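Local coordinates for protein metal-dependent phosphohydrolase, HDOD domain-containing (Geobacter sulfurreducens, PDB 3HC1) that is of unknown function but binds two ferric ions in an HD-type site and is probably a metal-dependent phosphohydrolase, at residues A[62-67]-A[96-101]; A[102-107]-A[118-123]. All blocks are in the same frame, centred on the assembly; numbering follows the deposited sequence. Where two conformers were deposited one is given.

Interaction 1: A[62-67]-A[96-101]; sequences ARVVHL and EAIFTC
Arg-63 reaches across from helix 58-69 and takes hold of the main chain of Cys-101 on helix 82-108. Its CB starts the contact, 3.7 Å from Cys-101 CB, where the two backbones come near each other. CG lies anti to the carbonyl carbon (chi1 -79°), and the chain runs extended from there to NE. CD passes 3.6 Å from Cys-101 O. At the tip, NH1 donates to that same oxygen, Cys-101 O, at 2.7 Å. The donor comes nearly in line with the C=O bond, and the oxygen lies in the guanidinium plane. The bond is somewhat bent, with an N-H...O angle of 147°.

Cys-101 fills the middle of the contact. Its SG rests on the backbone of Arg-63, 3.6 Å from Arg-63 C. Val-64 CG2 meets both Cys-101 CB and Ile-98 CG1. One turn on, Leu-67 CD2 lies 3.7 Å from Thr-100 CG2 and also packs on Ala-97 CB. Thr-100 turns its OG1 back to Glu-96 O in its own helix, and the hydroxyl also bonds Tyr-146.

The axes of segments 62-67 and 96-101 approach to 9.1 Å at 123°. This is a buried helix-helix crossing in the all-helical HDOD domain, away from the iron site.

Interaction 2: A[102-107]-A[118-123]; sequences AIVDLF and TLWAHS. With FE (Fe (III) ion), chain C.
Segments 102-107 and 118-123 run roughly antiparallel, at 142°, with axes 10.2 Å apart and Phe-107 and Trp-120 nearest by CA. Helix 82-108 is kinked: the N atoms of Asp-105 and Leu-106 lack the usual bond to the turn before.

Trp-120 and Phe-107 carry most of the contact. Trp-120 CG is anti to the backbone N (chi1 172°). The edge of the indole meets the face of Phe-107 in a T-shaped stack, with planes at 68° and centroids of the Phe-107 ring and the Trp-120 six-membered ring 5.1 Å apart. Trp-120 CE3 makes the touch, 3.5 Å from Phe-107 CG and offset toward the rim. Val-104 covers one face of the indole. Its CG2 makes a CH-pi contact 3.8 Å from the centroid of the six-membered ring. Ile-103 CG2 meets the indole edge at CZ3.

The far end of the Phe-107 ring reaches Ser-123, with CE2 3.4 Å from Ser-123 OG. That hydroxyl donates to Leu-119 O at 2.9 Å. Ser-123 N bonds the same oxygen from the opposite face of its plane.

Next to Ser-123, His-122 binds iron through NE2 at 2.2 Å. His-152, Asp-153, Asp-238 and Glu-249 complete the protein ligands of this iron. Leu-150 of helix 142-150 packs on Ile-103, Trp-120 and Ser-123, while Val-157 of helix 154-162 packs on Phe-107 and Leu-119.

Interactions 1 and 2 sit in series on helix 82-108, with centres about 13 Å apart. Arg-63 joins them: its NH2 forms a salt bridge with Asp-105 OD1 at 2.9 Å, and its NH1 packs 3.3 Å from Val-104 CG1. A second touch is Thr-100 O against Trp-120 CH2, at 3.8 Å. Helix 82-108 thus packs on both helix 58-69 and helix 116-136, which carries the iron ligand His-122. Interaction 1 lies away from the two irons. Interaction 2 includes His-122, and its Ser-123 side chain is about 4 Å from those of His-152 and Asp-153. His-122, His-152 and Asp-153, with Asp-238, fit the H...HD...D pattern of HD domains.

Interaction 1: A[62-67]-A[96-101]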
loop_
_atom_site.group_PDB
_atom_site.type_symbol
_atom_site.label_atom_id
_atom_site.label_comp_id
_atom_site.label_asym_id
_atom_site.label_seq_id
_atom_site.Cartn_x
_atom_site.Cartn_y
_atom_site.Cartn_z
ATOM N N ALA A 62 -6.869 -5.835 20.585
ATOM C CA ALA A 62 -7.394 -4.489 20.837
ATOM C C ALA A 62 -7.261 -3.547 19.631
ATOM O O ALA A 62 -8.130 -2.702 19.387
ATOM C CB ALA A 62 -6.709 -3.878 22.063
ATOM N N ARG A 63 -6.166 -3.681 18.881
ATOM C CA ARG A 63 -5.995 -2.900 17.666
ATOM C C ARG A 63 -7.088 -3.255 16.675
ATOM O O ARG A 63 -7.713 -2.356 16.109
ATOM C CB ARG A 63 -4.625 -3.127 17.021
ATOM C CG ARG A 63 -3.455 -2.368 17.653
ATOM C CD ARG A 63 -2.207 -2.708 16.889
ATOM N NE ARG A 63 -0.978 -2.507 17.633
ATOM C CZ ARG A 63 0.226 -2.861 17.172
ATOM N NH1 ARG A 63 0.362 -3.440 15.982
ATOM N NH2 ARG A 63 1.304 -2.649 17.905
ATOM N N VAL A 64 -7.334 -4.561 16.495
ATOM C CA VAL A 64 -8.335 -5.023 15.530
ATOM C C VAL A 64 -9.749 -4.549 15.901
ATOM O O VAL A 64 -10.482 -4.020 15.053
ATOM C CB VAL A 64 -8.304 -6.548 15.354
ATOM C CG1 VAL A 64 -9.524 -7.036 14.559
ATOM C CG2 VAL A 64 -7.003 -6.970 14.695
ATOM N N VAL A 65 -10.108 -4.686 17.171
ATOM C CA VAL A 65 -11.412 -4.171 17.650
ATOM C C VAL A 65 -11.563 -2.652 17.358
ATOM O O VAL A 65 -12.625 -2.206 16.907
ATOM C CB VAL A 65 -11.630 -4.509 19.140
ATOM C CG1 VAL A 65 -12.976 -4.002 19.630
ATOM C CG2 VAL A 65 -11.529 -6.004 19.317
ATOM N N HIS A 66 -10.479 -1.888 17.541
ATOM C CA HIS A 66 -10.488 -0.449 17.236
ATOM C C HIS A 66 -10.746 -0.149 15.742
ATOM O O HIS A 66 -11.590 0.665 15.395
ATOM C CB HIS A 66 -9.187 0.206 17.725
ATOM C CG HIS A 66 -9.074 1.658 17.399
ATOM N ND1 HIS A 66 -9.617 2.645 18.197
ATOM C CD2 HIS A 66 -8.483 2.296 16.359
ATOM C CE1 HIS A 66 -9.364 3.827 17.661
ATOM N NE2 HIS A 66 -8.689 3.643 16.539
ATOM N N LEU A 67 -10.018 -0.809 14.859
ATOM C CA LEU A 67 -10.216 -0.591 13.413
ATOM C C LEU A 67 -11.608 -1.081 13.008
ATOM O O LEU A 67 -12.273 -0.425 12.238
ATOM C CB LEU A 67 -9.142 -1.306 12.622
ATOM C CG LEU A 67 -9.089 -1.099 11.113
ATOM C CD1 LEU A 67 -9.114 0.435 10.762
ATOM C CD2 LEU A 67 -7.843 -1.801 10.586
ATOM N N GLU A 96 -8.318 -8.355 6.369
ATOM C CA GLU A 96 -7.866 -7.008 6.071
ATOM C C GLU A 96 -7.510 -6.236 7.306
ATOM O O GLU A 96 -6.496 -5.577 7.345
ATOM C CB GLU A 96 -8.960 -6.226 5.346
ATOM C CG GLU A 96 -8.492 -4.920 4.797
ATOM C CD GLU A 96 -9.537 -4.236 3.948
ATOM O OE1 GLU A 96 -9.896 -4.785 2.876
ATOM O OE2 GLU A 96 -9.981 -3.131 4.342
ATOM N N ALA A 97 -8.372 -6.284 8.311
ATOM C CA ALA A 97 -8.144 -5.545 9.561
ATOM C C ALA A 97 -6.917 -6.105 10.312
ATOM O O ALA A 97 -6.094 -5.345 10.855
ATOM C CB ALA A 97 -9.390 -5.583 10.447
ATOM N N ILE A 98 -6.816 -7.430 10.373
ATOM C CA ILE A 98 -5.665 -8.094 11.036
ATOM C C ILE A 98 -4.333 -7.738 10.319
ATOM O O ILE A 98 -3.329 -7.355 10.957
ATOM C CB ILE A 98 -5.855 -9.643 11.127
ATOM C CG1 ILE A 98 -7.019 -9.985 12.084
ATOM C CG2 ILE A 98 -4.592 -10.291 11.652
ATOM C CD1 ILE A 98 -7.333 -11.463 12.198
ATOM N N PHE A 99 -4.358 -7.863 9.000
ATOM C CA PHE A 99 -3.212 -7.513 8.200
ATOM C C PHE A 99 -2.724 -6.090 8.525
ATOM O O PHE A 99 -1.545 -5.872 8.762
ATOM C CB PHE A 99 -3.551 -7.628 6.715
ATOM C CG PHE A 99 -2.406 -7.310 5.824
ATOM C CD1 PHE A 99 -1.496 -8.296 5.483
ATOM C CD2 PHE A 99 -2.235 -6.033 5.330
ATOM C CE1 PHE A 99 -0.427 -8.001 4.661
ATOM C CE2 PHE A 99 -1.152 -5.738 4.501
ATOM C CZ PHE A 99 -0.267 -6.731 4.178
ATOM N N THR A 100 -3.669 -5.158 8.569
ATOM C CA THR A 100 -3.404 -3.736 8.832
ATOM C C THR A 100 -2.830 -3.516 10.224
ATOM O O THR A 100 -1.876 -2.758 10.406
ATOM C CB THR A 100 -4.720 -2.923 8.618
ATOM O OG1 THR A 100 -5.139 -3.119 7.255
ATOM C CG2 THR A 100 -4.542 -1.440 8.896
ATOM N N CYS A 101 -3.427 -4.184 11.214
ATOM C CA CYS A 101 -3.029 -3.982 12.597
ATOM C C CYS A 101 -1.733 -4.624 12.922
ATOM O O CYS A 101 -1.090 -4.178 13.839
ATOM C CB CYS A 101 -4.103 -4.467 13.567
ATOM S SG CYS A 101 -5.573 -3.453 13.393
#

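Interaction 2: A[102-107]-A[118-123]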
loop_
_atom_site.group_PDB
_atom_site.type_symbol
_atom_site.label_atom_id
_atom_site.label_comp_id
_atom_site.label_asym_id
_atom_site.label_seq_id
_atom_site.Cartn_x
_atom_site.Cartn_y
_atom_site.Cartn_z
ATOM N N ALA A 102 -1.333 -5.624 12.142
ATOM C CA ALA A 102 -0.032 -6.281 12.324
ATOM C C ALA A 102 1.051 -5.562 11.526
ATOM O O ALA A 102 2.149 -5.414 12.005
ATOM C CB ALA A 102 -0.078 -7.780 11.912
ATOM N N ILE A 103 0.742 -5.129 10.311
ATOM C CA ILE A 103 1.756 -4.510 9.464
ATOM C C ILE A 103 2.181 -3.118 10.050
ATOM O O ILE A 103 3.249 -2.613 9.736
ATOM C CB ILE A 103 1.287 -4.435 8.021
ATOM C CG1 ILE A 103 2.477 -4.280 7.045
ATOM C CG2 ILE A 103 0.262 -3.346 7.804
ATOM C CD1 ILE A 103 3.176 -5.570 6.780
ATOM N N VAL A 104 1.344 -2.512 10.886
ATOM C CA VAL A 104 1.659 -1.179 11.406
ATOM C C VAL A 104 2.987 -1.189 12.209
ATOM O O VAL A 104 3.711 -0.207 12.198
ATOM C CB VAL A 104 0.513 -0.527 12.154
ATOM C CG1 VAL A 104 0.184 -1.297 13.456
ATOM C CG2 VAL A 104 0.839 0.972 12.423
ATOM N N ASP A 105 3.340 -2.309 12.836
ATOM C CA ASP A 105 4.634 -2.399 13.538
ATOM C C ASP A 105 5.837 -2.189 12.625
ATOM O O ASP A 105 6.822 -1.611 13.035
ATOM C CB ASP A 105 4.782 -3.743 14.275
ATOM C CG ASP A 105 3.820 -3.874 15.420
ATOM O OD1 ASP A 105 3.511 -2.853 16.058
ATOM O OD2 ASP A 105 3.345 -5.000 15.666
ATOM N N LEU A 106 5.751 -2.645 11.393
ATOM C CA LEU A 106 6.768 -2.351 10.397
ATOM C C LEU A 106 6.997 -0.848 10.180
ATOM O O LEU A 106 8.123 -0.418 10.036
ATOM C CB LEU A 106 6.429 -3.004 9.069
ATOM C CG LEU A 106 7.424 -2.659 7.924
ATOM C CD1 LEU A 106 8.795 -3.379 8.157
ATOM C CD2 LEU A 106 6.822 -3.078 6.612
ATOM N N PHE A 107 5.922 -0.077 10.170
ATOM C CA PHE A 107 5.989 1.351 9.917
ATOM C C PHE A 107 6.372 2.153 11.194
ATOM O O PHE A 107 6.812 3.293 11.113
ATOM C CB PHE A 107 4.630 1.845 9.369
ATOM C CG PHE A 107 4.346 1.441 7.953
ATOM C CD1 PHE A 107 3.919 0.163 7.661
ATOM C CD2 PHE A 107 4.527 2.338 6.903
ATOM C CE1 PHE A 107 3.627 -0.211 6.390
ATOM C CE2 PHE A 107 4.220 1.991 5.638
ATOM C CZ PHE A 107 3.773 0.701 5.357
ATOM N N THR A 118 4.268 9.925 8.103
ATOM C CA THR A 118 4.201 10.289 6.679
ATOM C C THR A 118 4.056 9.043 5.771
ATOM O O THR A 118 3.201 8.976 4.883
ATOM C CB THR A 118 5.472 11.130 6.335
ATOM O OG1 THR A 118 5.415 12.296 7.147
ATOM C CG2 THR A 118 5.539 11.593 4.855
ATOM N N LEU A 119 4.905 8.065 6.035
ATOM C CA LEU A 119 4.923 6.860 5.225
ATOM C C LEU A 119 3.683 6.013 5.494
ATOM O O LEU A 119 3.106 5.479 4.568
ATOM C CB LEU A 119 6.224 6.070 5.441
ATOM C CG LEU A 119 7.380 6.577 4.544
ATOM C CD1 LEU A 119 7.715 8.066 4.740
ATOM C CD2 LEU A 119 8.621 5.724 4.743
ATOM N N TRP A 120 3.285 5.893 6.754
ATOM C CA TRP A 120 2.098 5.145 7.091
ATOM C C TRP A 120 0.806 5.731 6.500
ATOM O O TRP A 120 0.024 5.021 5.854
ATOM C CB TRP A 120 1.988 4.996 8.621
ATOM C CG TRP A 120 0.684 4.400 9.078
ATOM C CD1 TRP A 120 -0.318 5.026 9.758
ATOM C CD2 TRP A 120 0.281 3.031 8.929
ATOM N NE1 TRP A 120 -1.333 4.127 10.030
ATOM C CE2 TRP A 120 -0.991 2.902 9.510
ATOM C CE3 TRP A 120 0.856 1.919 8.311
ATOM C CZ2 TRP A 120 -1.698 1.687 9.511
ATOM C CZ3 TRP A 120 0.175 0.730 8.303
ATOM C CH2 TRP A 120 -1.103 0.615 8.933
ATOM N N ALA A 121 0.585 7.014 6.723
ATOM C CA ALA A 121 -0.625 7.676 6.253
ATOM C C ALA A 121 -0.767 7.533 4.730
ATOM O O ALA A 121 -1.837 7.208 4.206
ATOM C CB ALA A 121 -0.652 9.216 6.699
ATOM N N HIS A 122 0.328 7.764 4.017
ATOM C CA HIS A 122 0.333 7.623 2.558
ATOM C C HIS A 122 0.026 6.167 2.112
ATOM O O HIS A 122 -0.738 5.929 1.162
ATOM C CB HIS A 122 1.710 8.032 2.006
ATOM C CG HIS A 122 1.906 7.673 0.564
ATOM N ND1 HIS A 122 1.162 8.239 -0.446
ATOM C CD2 HIS A 122 2.716 6.762 -0.026
ATOM C CE1 HIS A 122 1.556 7.741 -1.607
ATOM N NE2 HIS A 122 2.487 6.828 -1.381
ATOM N N SER A 123 0.637 5.209 2.812
ATOM C CA SER A 123 0.466 3.789 2.501
ATOM C C SER A 123 -0.951 3.322 2.784
ATOM O O SER A 123 -1.575 2.624 1.928
ATOM C CB SER A 123 1.495 2.931 3.253
ATOM O OG SER A 123 2.831 3.235 2.810
HETATM FE FE FE C . 3.703 5.851 -2.952
HETATM O O HOH W 1 4.622 5.217 -4.597
#